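Local coordinates for protein cyclase (Streptomyces sp. R1128, PDB 3TFZ) that probably cyclises and aromatises a polyketide chain in the R1128 pathway as a helix-grip aromatase/cyclase, at residues A[29-32]-A[36-39]. Residues are numbered along the deposited sequence; the frame is centred on the assembly and turned at random.
With K (potassium ion), chain G.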
ATOM      1  N   GLY A  29      -7.724  21.470  -8.656  1.00 25.48           N
ATOM      2  CA  GLY A  29      -8.315  20.340  -9.364  1.00 22.40           C
ATOM      3  C   GLY A  29      -8.980  19.255  -8.500  1.00 20.72           C
ATOM      4  O   GLY A  29      -9.501  18.408  -9.035  1.00 19.51           O
ATOM      5  N   TYR A  30      -8.867  19.246  -7.180  1.00 21.48           N
ATOM      6  CA  TYR A  30      -9.328  18.095  -6.335  1.00 22.58           C
ATOM      7  C   TYR A  30     -10.858  17.806  -6.380  1.00 23.87           C
ATOM      8  O   TYR A  30     -11.224  16.660  -6.248  1.00 22.77           O
ATOM      9  CB  TYR A  30      -8.901  18.240  -4.867  1.00 21.54           C
ATOM     10  CG  TYR A  30      -7.426  17.796  -4.546  1.00 24.60           C
ATOM     11  CD1 TYR A  30      -7.028  17.461  -3.213  1.00 17.59           C
ATOM     12  CD2 TYR A  30      -6.420  17.768  -5.559  1.00 18.79           C
ATOM     13  CE1 TYR A  30      -5.657  17.116  -2.944  1.00 16.89           C
ATOM     14  CE2 TYR A  30      -5.066  17.441  -5.253  1.00 15.53           C
ATOM     15  CZ  TYR A  30      -4.703  17.121  -3.956  1.00 14.95           C
ATOM     16  OH  TYR A  30      -3.389  16.744  -3.650  1.00 16.07           O
ATOM     17  N   ALA A  31     -11.720  18.840  -6.544  1.00 23.62           N
ATOM     18  CA  ALA A  31     -13.150  18.638  -6.580  1.00 24.49           C
ATOM     19  C   ALA A  31     -13.553  17.946  -7.911  1.00 25.02           C
ATOM     20  O   ALA A  31     -14.443  17.114  -7.975  1.00 24.63           O
ATOM     21  CB  ALA A  31     -13.888  20.003  -6.410  1.00 25.11           C
ATOM     22  N   ASP A  32     -12.890  18.283  -8.989  1.00 27.14           N
ATOM     23  CA  ASP A  32     -13.022  17.516 -10.263  1.00 28.62           C
ATOM     24  C   ASP A  32     -12.510  16.079 -10.252  1.00 27.41           C
ATOM     25  O   ASP A  32     -13.188  15.219 -10.761  1.00 29.43           O
ATOM     26  CB  ASP A  32     -12.369  18.282 -11.413  1.00 28.14           C
ATOM     27  CG  ASP A  32     -13.014  19.610 -11.623  1.00 33.61           C
ATOM     28  OD1 ASP A  32     -12.254  20.579 -11.919  1.00 40.02           O
ATOM     29  OD2 ASP A  32     -14.273  19.684 -11.449  1.00 31.22           O
ATOM     30  N   PRO A  36     -15.514  11.979  -4.081  1.00 25.17           N
ATOM     31  CA  PRO A  36     -16.289  12.390  -2.853  1.00 25.59           C
ATOM     32  C   PRO A  36     -16.012  13.846  -2.469  1.00 24.94           C
ATOM     33  O   PRO A  36     -16.807  14.433  -1.738  1.00 24.44           O
ATOM     34  CB  PRO A  36     -15.742  11.427  -1.756  1.00 26.75           C
ATOM     35  CG  PRO A  36     -14.815  10.384  -2.522  1.00 25.52           C
ATOM     36  CD  PRO A  36     -14.319  11.175  -3.750  1.00 22.62           C
ATOM     37  N   THR A  37     -14.912  14.447  -2.994  1.00 22.26           N
ATOM     38  CA  THR A  37     -14.670  15.906  -2.863  1.00 23.19           C
ATOM     39  C   THR A  37     -15.605  16.849  -3.614  1.00 26.00           C
ATOM     40  O   THR A  37     -15.531  16.887  -4.873  1.00 29.05           O
ATOM     41  CB  THR A  37     -13.242  16.230  -3.156  1.00 21.14           C
ATOM     42  OG1 THR A  37     -12.539  15.341  -2.349  1.00 18.79           O
ATOM     43  CG2 THR A  37     -12.857  17.741  -2.770  1.00 16.74           C
ATOM     44  N   GLU A  38     -16.472  17.563  -2.897  1.00 32.07           N
ATOM     45  CA  GLU A  38     -17.465  18.452  -3.526  1.00 35.36           C
ATOM     46  C   GLU A  38     -16.964  19.893  -3.790  1.00 34.06           C
ATOM     47  O   GLU A  38     -17.467  20.610  -4.643  1.00 34.61           O
ATOM     48  CB  GLU A  38     -18.740  18.538  -2.663  1.00 37.75           C
ATOM     49  CG  GLU A  38     -19.452  17.194  -2.435  1.00 45.40           C
ATOM     50  CD  GLU A  38     -19.844  16.466  -3.737  1.00 57.36           C
ATOM     51  OE1 GLU A  38     -20.852  16.896  -4.378  1.00 63.74           O
ATOM     52  OE2 GLU A  38     -19.143  15.475  -4.139  1.00 61.63           O
ATOM     53  N   LYS A  39     -15.979  20.326  -3.034  1.00 32.22           N
ATOM     54  CA  LYS A  39     -15.613  21.735  -3.014  1.00 32.80           C
ATOM     55  C   LYS A  39     -14.276  21.846  -2.343  1.00 29.69           C
ATOM     56  O   LYS A  39     -14.000  21.185  -1.342  1.00 28.80           O
ATOM     57  CB  LYS A  39     -16.664  22.592  -2.283  1.00 35.16           C
ATOM     58  CG  LYS A  39     -16.571  24.086  -2.538  1.00 39.11           C
ATOM     59  CD  LYS A  39     -17.486  24.935  -1.633  1.00 44.51           C
ATOM     60  CE  LYS A  39     -17.498  26.423  -2.157  1.00 51.68           C
ATOM     61  NZ  LYS A  39     -18.299  27.470  -1.319  1.00 57.54           N
TER
HETATM   62  K     K G 170     -16.020  15.489  -7.051  1.00 37.20           K
HETATM   63  O   HOH W   1     -15.115  14.050  -9.409  1.00 24.33           O
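In Thr37 a chi1 of -51° places OG1 beside the backbone N and leaves the CG2 methyl anti to that N, and this rotation lays the methyl alongside the backbone of Tyr30 and Ala31: CG2 of Thr37 comes to 3.9 Å from CA of Ala31, while CB of Thr37 lies 3.7 Å from O of Tyr30. What really joins the two segments, though, is a potassium ion. Two main-chain carbonyls converge on it, O of Ala31 at 2.5 Å and O of Thr37 at 2.6 Å from the metal. Because both bind the same cation, these oxygens can sit 3.3 Å apart, O of Ala31 to O of Thr37, and no hydrogen bond crosses the contact. CA of Ala31 also directs a CH...O contact at O of Thr37, 138° at the hydrogen. A water 2.9 Å from the potassium ion donates a hydrogen bond to O of Asp32, and the carbonyls of Phe34 and Pro35 also bind the ion, so the chain from Ala31 to Thr37 curls around it. The site thus ties short helix 30-33 to the start of strand 37-46, an outermost strand of the chain's antiparallel sheet. There Glu38 and Lys39 form a classic beta bulge opposite His55 of strand 49-58; on the helix side, the Tyr30 hydroxyl bonds to Leu24 O in helix 17-25 and to Arg69 in strand 61-72.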